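Local coordinates for DUF3829 domain-containing protein (Bacteroides thetaiotaomicron, PDB 3RH3), which is of unknown function but folds entirely from helices and loops and is probably made as a membrane-attached lipoprotein, at residues 13-18 and 152-157; 19-24 and 141-146; 26-31 and 91-96; 145-150 and 166-171; 174-179 and 193-198. One frame throughout, in Å; residues are numbered along the deposited sequence.

Overall arrangement
Helix 10-32 and helix 115-154 run in opposing directions and meet twice: near the start of the first in interaction 1 and one to two turns on in interaction 2, whose centre is about 12 Å away. Further along helix 10-32, interaction 3 brings in helix 79-111. Interaction 4 shares P145 and L146 with interaction 2, their centres about 9 Å apart, and passes from helix 115-154 to helix 161-181, which interaction 5 joins to helix 189-207. T147 joins interactions 2 and 4, packing on I19 and Y22 as well as on R168. No active site is known; the 1,2-ethanediol by interaction 5 probably comes from the crystallisation liquor.

Interaction 1 (13-18 and 152-157); sequences DDASKV and SELLAD
The carbonyl oxygen of D13 is gripped by two donors, one of them S16, a residue that also lies against L154 of the facing helix. S16 OG reaches D13 O at 2.7 Å, bent to a C=O...donor angle of 116°, while K17 N takes the same oxygen as an ordinary helical bond at 3.0 Å. Turning the hydroxyl back in this way (chi1 60°) satisfies it within its own helix, and what S16 offers the other helix is backbone: its N lies 4.0 Å from CD1 of L154.

The contact itself centres on A15. Its CB points toward 152-157 and meets L154 CD1 at 3.9 Å, and the same methyl of the leucine lies equally close to the carbonyl carbon of A15. An alanine suits this position because it lets a longer residue come right down to the helix backbone. L154, the last helical residue before the chain turns into loop at L155, supplies that length, its CG set anti to the carbonyl carbon (chi1 -70°). E153 comes in beside it with an extended chain, and its OE1 stops 3.9 Å from A15 CB, a touch without a bond. Its other oxygen, OE2, is taken by Q149 NE2, one turn back on the same helix. A15 also rests on A150 of the same facing helix.

No hydrogen bond crosses between 13-18 and 152-157. S16 OG and E153 OE2 are each bonded within their own helix, and the early turns of helix 10-32 meet the end of helix 115-154 through dispersion and fit of shape.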
# COMPACT_ATOMS: atom_id res chain seq x y z
N ASP A 13 -13.66 -22.39 -2.56
CA ASP A 13 -12.74 -22.55 -1.43
C ASP A 13 -11.36 -21.95 -1.79
O ASP A 13 -10.82 -21.19 -0.99
CB ASP A 13 -12.61 -24.02 -1.01
N ASP A 14 -10.83 -22.25 -3.01
CA ASP A 14 -9.56 -21.72 -3.53
C ASP A 14 -9.61 -20.19 -3.60
O ASP A 14 -8.66 -19.54 -3.17
CB ASP A 14 -9.24 -22.30 -4.91
N ALA A 15 -10.75 -19.63 -4.06
CA ALA A 15 -10.96 -18.17 -4.13
C ALA A 15 -10.96 -17.55 -2.73
O ALA A 15 -10.38 -16.47 -2.55
CB ALA A 15 -12.26 -17.84 -4.87
N SER A 16 -11.54 -18.24 -1.72
CA SER A 16 -11.57 -17.70 -0.36
C SER A 16 -10.20 -17.81 0.32
O SER A 16 -9.89 -17.00 1.19
CB SER A 16 -12.67 -18.35 0.47
OG SER A 16 -12.49 -19.75 0.57
N LYS A 17 -9.34 -18.75 -0.13
CA LYS A 17 -7.98 -18.92 0.40
C LYS A 17 -7.09 -17.81 -0.17
O LYS A 17 -6.21 -17.33 0.52
CB LYS A 17 -7.45 -20.32 0.10
CG LYS A 17 -7.88 -21.33 1.16
CD LYS A 17 -7.79 -22.74 0.65
CE LYS A 17 -8.54 -23.73 1.52
N VAL A 18 -7.37 -17.35 -1.40
CA VAL A 18 -6.68 -16.21 -2.04
C VAL A 18 -7.02 -14.92 -1.25
O VAL A 18 -6.13 -14.12 -0.95
CB VAL A 18 -7.06 -16.09 -3.55
CG1 VAL A 18 -6.65 -14.73 -4.12
CG2 VAL A 18 -6.44 -17.22 -4.37
N SER A 152 -14.39 -11.69 -7.98
CA SER A 152 -15.34 -11.82 -9.08
C SER A 152 -16.12 -13.15 -9.01
O SER A 152 -17.29 -13.19 -9.40
CB SER A 152 -14.63 -11.70 -10.42
OG SER A 152 -15.51 -11.99 -11.49
N GLU A 153 -15.48 -14.21 -8.50
CA GLU A 153 -16.06 -15.54 -8.34
C GLU A 153 -16.97 -15.62 -7.12
O GLU A 153 -18.05 -16.21 -7.21
CB GLU A 153 -14.96 -16.60 -8.25
CG GLU A 153 -14.31 -16.91 -9.58
CD GLU A 153 -12.95 -17.58 -9.52
OE1 GLU A 153 -12.77 -18.49 -8.69
OE2 GLU A 153 -12.07 -17.21 -10.34
N LEU A 154 -16.53 -15.04 -5.99
CA LEU A 154 -17.30 -15.06 -4.75
C LEU A 154 -18.49 -14.10 -4.80
O LEU A 154 -19.44 -14.29 -4.05
CB LEU A 154 -16.40 -14.74 -3.55
CG LEU A 154 -15.37 -15.85 -3.19
CD1 LEU A 154 -14.14 -15.27 -2.55
CD2 LEU A 154 -15.98 -16.94 -2.33
N LEU A 155 -18.46 -13.09 -5.70
CA LEU A 155 -19.52 -12.09 -5.84
C LEU A 155 -20.34 -12.25 -7.11
O LEU A 155 -21.18 -11.39 -7.40
CB LEU A 155 -18.93 -10.67 -5.81
CG LEU A 155 -18.11 -10.29 -4.59
CD1 LEU A 155 -17.31 -9.03 -4.87
CD2 LEU A 155 -18.98 -10.11 -3.34
N ALA A 156 -20.14 -13.35 -7.85
CA ALA A 156 -20.82 -13.64 -9.12
C ALA A 156 -22.35 -13.43 -9.06
O ALA A 156 -22.92 -12.91 -10.02
CB ALA A 156 -20.51 -15.07 -9.56
N ASP A 157 -23.00 -13.78 -7.93
CA ASP A 157 -24.45 -13.68 -7.75
C ASP A 157 -24.86 -12.44 -6.93
O ASP A 157 -26.02 -12.34 -6.51
CB ASP A 157 -24.99 -14.96 -7.08
CG ASP A 157 -24.57 -16.25 -7.77
OD1 ASP A 157 -24.82 -16.38 -8.99
OD2 ASP A 157 -23.97 -17.12 -7.09

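Interaction 2 (19-24 and 141-146); sequences INYYHM and DILSPL
L143 puts one branch against each of two neighbouring tyrosines, Y21 and Y22, in the packing of two oppositely directed helices within this all-helical fold. The CA atoms of Y22 and L143 are 6.8 Å apart, and the leucine points toward the tyrosines, its two methyls parting between them. Its CG stands anti to the carbonyl carbon (chi1 -65°), which carries the fork at its end across to the other helix.

Both tyrosines leave their backbone with CG anti to the N (chi1 -174° in Y21, 168° in Y22), yet their rings diverge because they stem from successive residues of a helix. L143 CD2 takes the Y21 side, meeting CD2 of that ring at 3.8 Å as the two side chains cross at about a right angle. CD1 of the leucine belongs to Y22, where it comes to the ring's edge, near its plane.

A branched aliphatic residue fits here because its two methyls can serve two rings at once, and tyrosines fit because each ring can lie in the buried interior while its hydroxyl reaches a carbonyl: Y21 OH bonds L71 O, and Y22 OH bonds V263 O, next to the last residue. F77 meets the Y21 ring edge-to-face and also touches L143. Two residues on, the helix kinks at P145, whose N makes no bond to the turn before. CD1 of L143 lies 4.2 Å both from CA of Y22 and from CD1 of the Y22 ring.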
# COMPACT_ATOMS: atom_id res chain seq x y z
N ILE A 19 -8.31 -14.72 -0.91
CA ILE A 19 -8.79 -13.56 -0.16
C ILE A 19 -8.15 -13.55 1.23
O ILE A 19 -7.62 -12.51 1.63
CB ILE A 19 -10.36 -13.54 -0.11
CG1 ILE A 19 -10.99 -13.43 -1.53
CG2 ILE A 19 -10.91 -12.42 0.81
CD1 ILE A 19 -10.47 -12.30 -2.40
N ASN A 20 -8.19 -14.71 1.95
CA ASN A 20 -7.59 -14.83 3.28
C ASN A 20 -6.07 -14.55 3.22
O ASN A 20 -5.53 -13.92 4.12
CB ASN A 20 -7.86 -16.20 3.90
CG ASN A 20 -7.00 -16.44 5.12
OD1 ASN A 20 -6.94 -15.61 6.04
ND2 ASN A 20 -6.23 -17.52 5.11
N TYR A 21 -5.38 -15.04 2.17
CA TYR A 21 -3.95 -14.78 2.03
C TYR A 21 -3.71 -13.27 1.91
O TYR A 21 -2.81 -12.73 2.57
CB TYR A 21 -3.34 -15.53 0.82
CG TYR A 21 -1.85 -15.36 0.78
CD1 TYR A 21 -1.02 -16.20 1.52
CD2 TYR A 21 -1.26 -14.28 0.13
CE1 TYR A 21 0.37 -16.04 1.50
CE2 TYR A 21 0.12 -14.09 0.14
CZ TYR A 21 0.93 -14.98 0.82
OH TYR A 21 2.29 -14.81 0.83
N TYR A 22 -4.51 -12.59 1.06
CA TYR A 22 -4.43 -11.13 0.89
C TYR A 22 -4.65 -10.41 2.25
O TYR A 22 -3.89 -9.50 2.57
CB TYR A 22 -5.44 -10.61 -0.15
CG TYR A 22 -5.60 -9.10 -0.14
CD1 TYR A 22 -4.63 -8.27 -0.69
CD2 TYR A 22 -6.72 -8.50 0.44
CE1 TYR A 22 -4.77 -6.88 -0.68
CE2 TYR A 22 -6.86 -7.11 0.48
CZ TYR A 22 -5.88 -6.31 -0.09
OH TYR A 22 -6.00 -4.94 -0.06
N HIS A 23 -5.66 -10.82 3.02
CA HIS A 23 -5.95 -10.20 4.33
C HIS A 23 -4.78 -10.37 5.30
O HIS A 23 -4.45 -9.40 6.00
CB HIS A 23 -7.25 -10.76 4.93
CG HIS A 23 -8.46 -10.22 4.24
ND1 HIS A 23 -9.67 -10.90 4.28
CD2 HIS A 23 -8.62 -9.09 3.50
CE1 HIS A 23 -10.52 -10.16 3.58
NE2 HIS A 23 -9.93 -9.07 3.07
N MSE A 24 -4.15 -11.56 5.30
CA MSE A 24 -3.00 -11.85 6.16
C MSE A 24 -1.80 -11.02 5.75
O MSE A 24 -1.08 -10.53 6.61
CB MSE A 24 -2.67 -13.35 6.16
CG MSE A 24 -3.67 -14.18 6.94
SE MSE A 24 -3.36 -16.11 6.81
CE MSE A 24 -1.76 -16.24 7.91
N ASP A 141 1.03 -5.64 -5.88
CA ASP A 141 0.91 -5.77 -7.33
C ASP A 141 0.67 -7.23 -7.75
O ASP A 141 -0.16 -7.49 -8.61
CB ASP A 141 2.15 -5.23 -8.05
CG ASP A 141 2.36 -3.71 -7.99
OD1 ASP A 141 1.40 -2.98 -7.66
OD2 ASP A 141 3.50 -3.25 -8.28
N ILE A 142 1.38 -8.19 -7.14
CA ILE A 142 1.20 -9.61 -7.42
C ILE A 142 -0.22 -10.04 -7.05
O ILE A 142 -0.91 -10.64 -7.86
CB ILE A 142 2.27 -10.50 -6.70
CG1 ILE A 142 3.69 -10.27 -7.26
CG2 ILE A 142 1.92 -12.02 -6.74
CD1 ILE A 142 4.77 -10.53 -6.18
N LEU A 143 -0.67 -9.68 -5.85
CA LEU A 143 -1.92 -10.15 -5.30
C LEU A 143 -3.15 -9.50 -5.88
O LEU A 143 -4.20 -10.15 -5.87
CB LEU A 143 -1.94 -9.94 -3.77
CG LEU A 143 -0.94 -10.74 -2.95
CD1 LEU A 143 -1.03 -10.34 -1.48
CD2 LEU A 143 -1.16 -12.23 -3.08
N SER A 144 -3.04 -8.22 -6.32
CA SER A 144 -4.18 -7.41 -6.81
C SER A 144 -4.99 -8.13 -7.91
O SER A 144 -6.18 -8.33 -7.65
CB SER A 144 -3.74 -6.02 -7.29
N PRO A 145 -4.43 -8.58 -9.06
CA PRO A 145 -5.30 -9.25 -10.06
C PRO A 145 -5.84 -10.61 -9.58
O PRO A 145 -6.89 -11.05 -10.05
CB PRO A 145 -4.37 -9.43 -11.26
CG PRO A 145 -2.98 -9.40 -10.68
CD PRO A 145 -3.05 -8.43 -9.57
N LEU A 146 -5.13 -11.25 -8.63
CA LEU A 146 -5.52 -12.55 -8.08
C LEU A 146 -6.69 -12.40 -7.11
O LEU A 146 -7.65 -13.18 -7.18
CB LEU A 146 -4.33 -13.23 -7.40
CG LEU A 146 -3.15 -13.56 -8.34
CD1 LEU A 146 -1.92 -13.91 -7.55
CD2 LEU A 146 -3.51 -14.67 -9.31

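Interaction 3 (26-31 and 91-96); sequences LAVLRH and GLFNVR
Two apolar pairs, L29 with L92 and V28 with F93, carry the touch between helix 10-32 and helix 79-111, whose segments run in the same general direction here. Of the two, the leucines are closer: L29 CD2 meets L92 CD1 at 3.8 Å and its CD2 at 4.2 Å, so one methyl rests against the fork of the other residue. L29 leaves its backbone at a slant to this contact and reaches it through the end of its chain. The backbones stay well apart, 9.3 Å between the CA atoms of L29 and L92, a gap that the two leucine side chains span.

The aromatic pair is an edge contact. V28 CG1, set anti to the backbone N (chi1 168°), comes up to F93 CZ at 4.2 Å, near the plane of the ring. One face of that ring is covered from its own helix, where L92 CD2 stands 4.1 Å above the centre; L92 thus both meets L29 and backs the phenylalanine.

One polar link lies beside these pairs. R96 stretches a chain extended as far as NE and gives that NE to the carbonyl oxygen of V32, the last residue of helix 10-32. Behind the apolar pairs, helix 115-154 covers L29 with F140 and L92 with L132.

The chemistry is therefore divided: apolar ends fill the space between the helices, while a positive guanidinium near the C-terminal end of helix 10-32 would probably be favoured by the helix dipole.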
# COMPACT_ATOMS: atom_id res chain seq x y z
N LEU A 26 -1.89 -8.07 4.04
CA LEU A 26 -2.26 -6.70 4.39
C LEU A 26 -1.98 -6.47 5.90
O LEU A 26 -1.34 -5.47 6.23
CB LEU A 26 -3.74 -6.48 4.04
CG LEU A 26 -4.33 -5.10 4.20
CD1 LEU A 26 -3.88 -4.18 3.06
CD2 LEU A 26 -5.86 -5.17 4.22
N ALA A 27 -2.36 -7.43 6.79
CA ALA A 27 -2.13 -7.32 8.24
C ALA A 27 -0.64 -7.33 8.58
O ALA A 27 -0.21 -6.52 9.39
CB ALA A 27 -2.83 -8.45 8.98
N VAL A 28 0.15 -8.25 7.99
CA VAL A 28 1.59 -8.35 8.28
C VAL A 28 2.34 -7.11 7.73
O VAL A 28 3.14 -6.51 8.45
CB VAL A 28 2.18 -9.69 7.75
CG1 VAL A 28 3.71 -9.67 7.77
CG2 VAL A 28 1.64 -10.88 8.55
N LEU A 29 2.07 -6.73 6.49
CA LEU A 29 2.69 -5.58 5.83
C LEU A 29 2.37 -4.27 6.54
O LEU A 29 3.26 -3.42 6.62
CB LEU A 29 2.30 -5.51 4.35
CG LEU A 29 2.89 -6.64 3.50
CD1 LEU A 29 2.51 -6.51 2.06
CD2 LEU A 29 4.40 -6.75 3.67
N ARG A 30 1.14 -4.12 7.09
CA ARG A 30 0.76 -2.92 7.85
C ARG A 30 1.53 -2.86 9.18
O ARG A 30 1.77 -1.77 9.68
CB ARG A 30 -0.76 -2.86 8.09
N HIS A 31 1.95 -4.02 9.71
CA HIS A 31 2.68 -4.07 10.98
C HIS A 31 4.19 -3.93 10.81
O HIS A 31 4.82 -3.26 11.64
CB HIS A 31 2.35 -5.37 11.73
CG HIS A 31 2.87 -5.42 13.14
ND1 HIS A 31 3.90 -6.28 13.50
CD2 HIS A 31 2.47 -4.73 14.23
CE1 HIS A 31 4.10 -6.08 14.80
NE2 HIS A 31 3.26 -5.15 15.28
N GLY A 91 13.02 -10.47 0.56
CA GLY A 91 13.67 -9.19 0.32
C GLY A 91 13.17 -8.17 1.31
O GLY A 91 13.96 -7.51 2.00
N LEU A 92 11.84 -8.08 1.45
CA LEU A 92 11.24 -7.14 2.39
C LEU A 92 11.87 -7.27 3.80
O LEU A 92 12.42 -6.29 4.30
CB LEU A 92 9.72 -7.32 2.44
CG LEU A 92 8.99 -6.31 3.31
CD1 LEU A 92 7.88 -5.65 2.55
CD2 LEU A 92 8.48 -6.97 4.58
N PHE A 93 11.83 -8.48 4.42
CA PHE A 93 12.36 -8.74 5.77
C PHE A 93 13.87 -8.50 5.87
O PHE A 93 14.33 -8.02 6.92
CB PHE A 93 11.99 -10.14 6.27
CG PHE A 93 10.51 -10.26 6.58
CD1 PHE A 93 9.93 -9.53 7.61
CD2 PHE A 93 9.69 -11.11 5.84
CE1 PHE A 93 8.56 -9.62 7.87
CE2 PHE A 93 8.32 -11.20 6.10
CZ PHE A 93 7.76 -10.45 7.11
N ASN A 94 14.63 -8.80 4.80
CA ASN A 94 16.08 -8.59 4.74
C ASN A 94 16.40 -7.08 4.80
O ASN A 94 17.22 -6.65 5.62
CB ASN A 94 16.65 -9.25 3.46
CG ASN A 94 18.05 -8.85 3.03
OD1 ASN A 94 18.29 -8.52 1.86
ND2 ASN A 94 19.02 -8.92 3.94
N VAL A 95 15.74 -6.27 3.95
CA VAL A 95 16.00 -4.82 3.94
C VAL A 95 15.45 -4.19 5.26
O VAL A 95 16.08 -3.27 5.76
CB VAL A 95 15.55 -4.06 2.66
CG1 VAL A 95 16.22 -4.64 1.42
CG2 VAL A 95 14.04 -4.04 2.50
N ARG A 96 14.37 -4.75 5.86
CA ARG A 96 13.84 -4.24 7.13
C ARG A 96 14.84 -4.45 8.26
O ARG A 96 15.05 -3.54 9.07
CB ARG A 96 12.51 -4.92 7.48
CG ARG A 96 11.86 -4.34 8.72
CD ARG A 96 10.58 -5.06 9.03
NE ARG A 96 9.91 -4.47 10.18
CZ ARG A 96 10.05 -4.90 11.43
NH1 ARG A 96 10.83 -5.94 11.69
NH2 ARG A 96 9.40 -4.29 12.41

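Interaction 4 (145-150 and 166-171)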
# COMPACT_ATOMS: atom_id res chain seq x y z
N PRO A 145 -4.43 -8.58 -9.06
CA PRO A 145 -5.30 -9.25 -10.06
C PRO A 145 -5.84 -10.61 -9.58
O PRO A 145 -6.89 -11.05 -10.05
CB PRO A 145 -4.37 -9.43 -11.26
CG PRO A 145 -2.98 -9.40 -10.68
CD PRO A 145 -3.05 -8.43 -9.57
N LEU A 146 -5.13 -11.25 -8.63
CA LEU A 146 -5.52 -12.55 -8.08
C LEU A 146 -6.69 -12.40 -7.11
O LEU A 146 -7.65 -13.18 -7.18
CB LEU A 146 -4.33 -13.23 -7.40
CG LEU A 146 -3.15 -13.56 -8.34
CD1 LEU A 146 -1.92 -13.91 -7.55
CD2 LEU A 146 -3.51 -14.67 -9.31
N THR A 147 -6.62 -11.40 -6.22
CA THR A 147 -7.68 -11.07 -5.25
C THR A 147 -8.93 -10.66 -6.05
O THR A 147 -10.03 -11.07 -5.70
CB THR A 147 -7.17 -9.99 -4.26
OG1 THR A 147 -6.06 -10.53 -3.54
CG2 THR A 147 -8.22 -9.53 -3.27
N GLU A 148 -8.74 -9.91 -7.15
CA GLU A 148 -9.79 -9.43 -8.06
C GLU A 148 -10.55 -10.61 -8.70
O GLU A 148 -11.76 -10.62 -8.67
CB GLU A 148 -9.16 -8.54 -9.15
CG GLU A 148 -10.11 -7.63 -9.91
CD GLU A 148 -9.43 -6.66 -10.86
OE1 GLU A 148 -8.40 -6.07 -10.48
OE2 GLU A 148 -9.97 -6.47 -11.97
N GLN A 149 -9.82 -11.58 -9.26
CA GLN A 149 -10.39 -12.78 -9.86
C GLN A 149 -11.16 -13.59 -8.80
O GLN A 149 -12.26 -14.07 -9.09
CB GLN A 149 -9.27 -13.63 -10.50
CG GLN A 149 -9.74 -14.86 -11.27
CD GLN A 149 -10.65 -14.54 -12.44
OE1 GLN A 149 -10.34 -13.69 -13.29
NE2 GLN A 149 -11.80 -15.20 -12.51
N ALA A 150 -10.61 -13.71 -7.59
CA ALA A 150 -11.27 -14.43 -6.50
C ALA A 150 -12.55 -13.72 -6.08
O ALA A 150 -13.57 -14.38 -5.89
CB ALA A 150 -10.33 -14.58 -5.31
N ALA A 166 -15.49 -2.18 -8.13
CA ALA A 166 -14.93 -0.85 -8.41
C ALA A 166 -14.30 -0.23 -7.17
O ALA A 166 -13.16 0.26 -7.22
CB ALA A 166 -15.99 0.06 -8.98
N MSE A 167 -15.02 -0.28 -6.04
CA MSE A 167 -14.51 0.31 -4.79
C MSE A 167 -13.25 -0.39 -4.34
O MSE A 167 -12.28 0.29 -4.01
CB MSE A 167 -15.57 0.29 -3.69
CG MSE A 167 -16.65 1.28 -3.91
SE MSE A 167 -17.88 1.43 -2.40
CE MSE A 167 -19.16 0.07 -2.95
N ARG A 168 -13.25 -1.73 -4.34
CA ARG A 168 -12.08 -2.54 -4.01
C ARG A 168 -10.86 -2.16 -4.90
O ARG A 168 -9.78 -1.95 -4.37
CB ARG A 168 -12.38 -4.03 -4.16
CG ARG A 168 -13.24 -4.59 -3.05
CD ARG A 168 -13.24 -6.12 -3.06
NE ARG A 168 -11.97 -6.71 -2.60
CZ ARG A 168 -11.58 -6.80 -1.33
NH1 ARG A 168 -12.34 -6.29 -0.36
NH2 ARG A 168 -10.43 -7.38 -1.02
N LYS A 169 -11.04 -2.03 -6.21
CA LYS A 169 -9.92 -1.69 -7.10
C LYS A 169 -9.40 -0.26 -6.85
O LYS A 169 -8.18 -0.08 -6.74
CB LYS A 169 -10.27 -1.87 -8.58
CG LYS A 169 -9.01 -1.89 -9.45
CD LYS A 169 -9.24 -2.33 -10.86
CE LYS A 169 -7.90 -2.50 -11.55
NZ LYS A 169 -8.03 -3.23 -12.84
N MSE A 170 -10.30 0.73 -6.66
CA MSE A 170 -9.93 2.13 -6.38
C MSE A 170 -9.20 2.26 -5.06
O MSE A 170 -8.20 2.96 -5.01
CB MSE A 170 -11.14 3.05 -6.44
CG MSE A 170 -11.65 3.20 -7.89
SE MSE A 170 -13.03 4.51 -8.03
CE MSE A 170 -14.53 3.39 -7.66
N SER A 171 -9.63 1.47 -4.04
CA SER A 171 -9.00 1.44 -2.73
C SER A 171 -7.57 0.95 -2.85
O SER A 171 -6.69 1.49 -2.19
CB SER A 171 -9.79 0.56 -1.76
OG SER A 171 -10.91 1.32 -1.33
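E148 and K169 mark the closest backbone approach, 7.8 Å between CA atoms, where helix 115-154 and helix 161-181 face each other just beyond the kink at P145. The two helices follow each other in the chain through a short loop, an alpha-alpha hairpin that leads from the DUF6845 region into the DUF3829-like C-terminal one.

Two pairs of side chains do the joining, one charged and one deeper. E148 and K169 both set CG anti to the backbone N and stay extended, which sends their charged ends toward each other. The result is a long salt bridge, E148 OE1 to K169 NZ at 3.7 Å, and the lysine also lies against the carboxylate with its carbons, CE being 3.8 Å from OE1. A pair this loose, with K169 exposed, probably adds modest electrostatic attraction.

T147 and R168 meet deeper in. The threonine suits its buried place because its hydroxyl is satisfied by the carbonyl oxygen of L143, one turn earlier, leaving its methyl to do the packing. T147 also packs against I19 and Y22 of helix 10-32. R168 bends at chi3 (72°), and its guanidinium has weak, long ion pairs with E151 and with the terminal carboxylate of I264. The threonine crosses the arginine at about a right angle, its CG2 arriving in the plane of the guanidinium, at the edge, 3.8 Å from NH2.

Interaction 5 (174-179 and 193-198). With EDO (1,2-ethanediol), chain E.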
# COMPACT_ATOMS: atom_id res chain seq x y z
N VAL A 174 -5.55 3.73 -4.49
CA VAL A 174 -5.29 4.79 -3.52
C VAL A 174 -4.10 4.37 -2.62
O VAL A 174 -3.17 5.17 -2.39
CB VAL A 174 -6.55 5.18 -2.70
CG1 VAL A 174 -6.19 6.00 -1.46
CG2 VAL A 174 -7.56 5.94 -3.57
N GLN A 175 -4.13 3.12 -2.13
CA GLN A 175 -3.10 2.53 -1.27
C GLN A 175 -1.74 2.56 -2.01
O GLN A 175 -0.73 2.92 -1.39
CB GLN A 175 -3.52 1.11 -0.88
CG GLN A 175 -2.45 0.32 -0.13
CD GLN A 175 -2.93 -1.05 0.26
OE1 GLN A 175 -3.18 -1.32 1.43
NE2 GLN A 175 -3.10 -1.93 -0.71
N SER A 176 -1.71 2.20 -3.31
CA SER A 176 -0.46 2.27 -4.12
C SER A 176 0.06 3.73 -4.21
O SER A 176 1.26 3.97 -4.03
CB SER A 176 -0.68 1.73 -5.53
OG SER A 176 -0.96 0.34 -5.49
N ILE A 177 -0.86 4.69 -4.42
CA ILE A 177 -0.47 6.12 -4.50
C ILE A 177 0.14 6.58 -3.16
O ILE A 177 1.17 7.29 -3.16
CB ILE A 177 -1.65 7.02 -4.95
CG1 ILE A 177 -2.12 6.63 -6.36
CG2 ILE A 177 -1.25 8.50 -4.93
CD1 ILE A 177 -3.51 7.08 -6.73
N MSE A 178 -0.50 6.18 -2.03
CA MSE A 178 -0.03 6.57 -0.70
C MSE A 178 1.33 5.96 -0.43
O MSE A 178 2.21 6.64 0.09
CB MSE A 178 -1.05 6.19 0.39
CG MSE A 178 -2.24 7.17 0.41
SE MSE A 178 -1.68 8.91 1.09
CE MSE A 178 -1.87 8.51 2.93
N ASN A 179 1.53 4.71 -0.85
CA ASN A 179 2.81 4.02 -0.73
C ASN A 179 3.91 4.76 -1.50
O ASN A 179 5.01 4.94 -0.97
CB ASN A 179 2.72 2.57 -1.20
CG ASN A 179 3.96 1.77 -0.92
OD1 ASN A 179 4.55 1.83 0.16
ND2 ASN A 179 4.43 1.05 -1.90
N ASP A 193 1.90 10.05 -10.59
CA ASP A 193 1.13 10.52 -11.73
C ASP A 193 0.53 9.37 -12.53
O ASP A 193 -0.64 9.43 -12.87
CB ASP A 193 1.95 11.45 -12.64
CG ASP A 193 2.49 12.70 -11.95
OD1 ASP A 193 1.87 13.13 -10.93
OD2 ASP A 193 3.57 13.21 -12.38
N LEU A 194 1.31 8.30 -12.80
CA LEU A 194 0.82 7.14 -13.53
C LEU A 194 -0.32 6.49 -12.76
O LEU A 194 -1.34 6.15 -13.36
CB LEU A 194 1.94 6.12 -13.79
CG LEU A 194 2.94 6.52 -14.88
CD1 LEU A 194 4.22 5.74 -14.72
CD2 LEU A 194 2.36 6.33 -16.24
N LYS A 195 -0.19 6.37 -11.44
CA LYS A 195 -1.26 5.76 -10.62
C LYS A 195 -2.49 6.68 -10.50
O LYS A 195 -3.62 6.19 -10.40
CB LYS A 195 -0.75 5.33 -9.23
CG LYS A 195 0.17 4.13 -9.26
CD LYS A 195 -0.58 2.80 -9.27
CE LYS A 195 0.35 1.67 -9.66
NZ LYS A 195 -0.19 0.35 -9.25
N MSE A 196 -2.29 8.00 -10.57
CA MSE A 196 -3.40 8.95 -10.52
C MSE A 196 -4.22 8.86 -11.82
O MSE A 196 -5.45 8.87 -11.74
CB MSE A 196 -2.91 10.36 -10.28
CG MSE A 196 -2.38 10.53 -8.86
SE MSE A 196 -3.83 10.90 -7.59
CE MSE A 196 -4.18 12.73 -8.17
N ALA A 197 -3.55 8.65 -12.97
CA ALA A 197 -4.20 8.46 -14.27
C ALA A 197 -5.01 7.15 -14.24
O ALA A 197 -6.14 7.11 -14.74
CB ALA A 197 -3.17 8.44 -15.38
N GLU A 198 -4.45 6.09 -13.64
CA GLU A 198 -5.11 4.79 -13.45
C GLU A 198 -6.39 5.00 -12.59
O GLU A 198 -7.49 4.60 -12.99
CB GLU A 198 -4.14 3.76 -12.81
CG GLU A 198 -4.74 2.39 -12.53
CD GLU A 198 -3.83 1.37 -11.87
OE1 GLU A 198 -2.73 1.11 -12.43
OE2 GLU A 198 -4.22 0.81 -10.83
C1 EDO E . 8.34 2.14 4.24
O1 EDO E . 9.65 2.26 3.67
C2 EDO E . 7.48 1.09 3.52
O2 EDO E . 6.40 1.75 2.84
O HOH W 1 -2.40 -0.23 -7.80
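I177 and K195 are pressed together on the tight side of this contact. I177 CG1 lies 3.4 Å from K195 CB, shorter than usual carbon-carbon contact, where the CA atoms of the two residues are 6.2 Å apart. The isoleucine carries its CG1 arm anti to the carbonyl carbon (chi1 -62°), and the arm ends with CD1 at 3.8 Å from K195 O and 3.9 Å from SE of the selenomethionine M196. Isoleucine suits the spot, since its long branch fills the groove between two successive residues of the other helix. Cutting I177 back to an alanine removes CG1 and CD1, which is likely to open a gap beside K195 CB and leave the selenium of M196 without this apolar neighbour.

The other side is looser and wet. K195 bends at chi2 (-84°), which carries its chain past S176 toward water; a lysine fits because its carbons can pack while its ammonium stays hydrated. S176 OG and K195 NZ are not bonded directly but are bridged by a water, which accepts from NZ at 2.7 Å. S176 OG is also bonded to Q137 of helix 115-154. Away from this interface, N179 OD1 receives a weak bond from the 1,2-ethanediol, which K136 holds as well.

The helix axes approach to 9.4 Å with an angle of 165° between their directions, nearly antiparallel: an alpha-alpha hairpin, the basic unit of an up-and-down helical bundle.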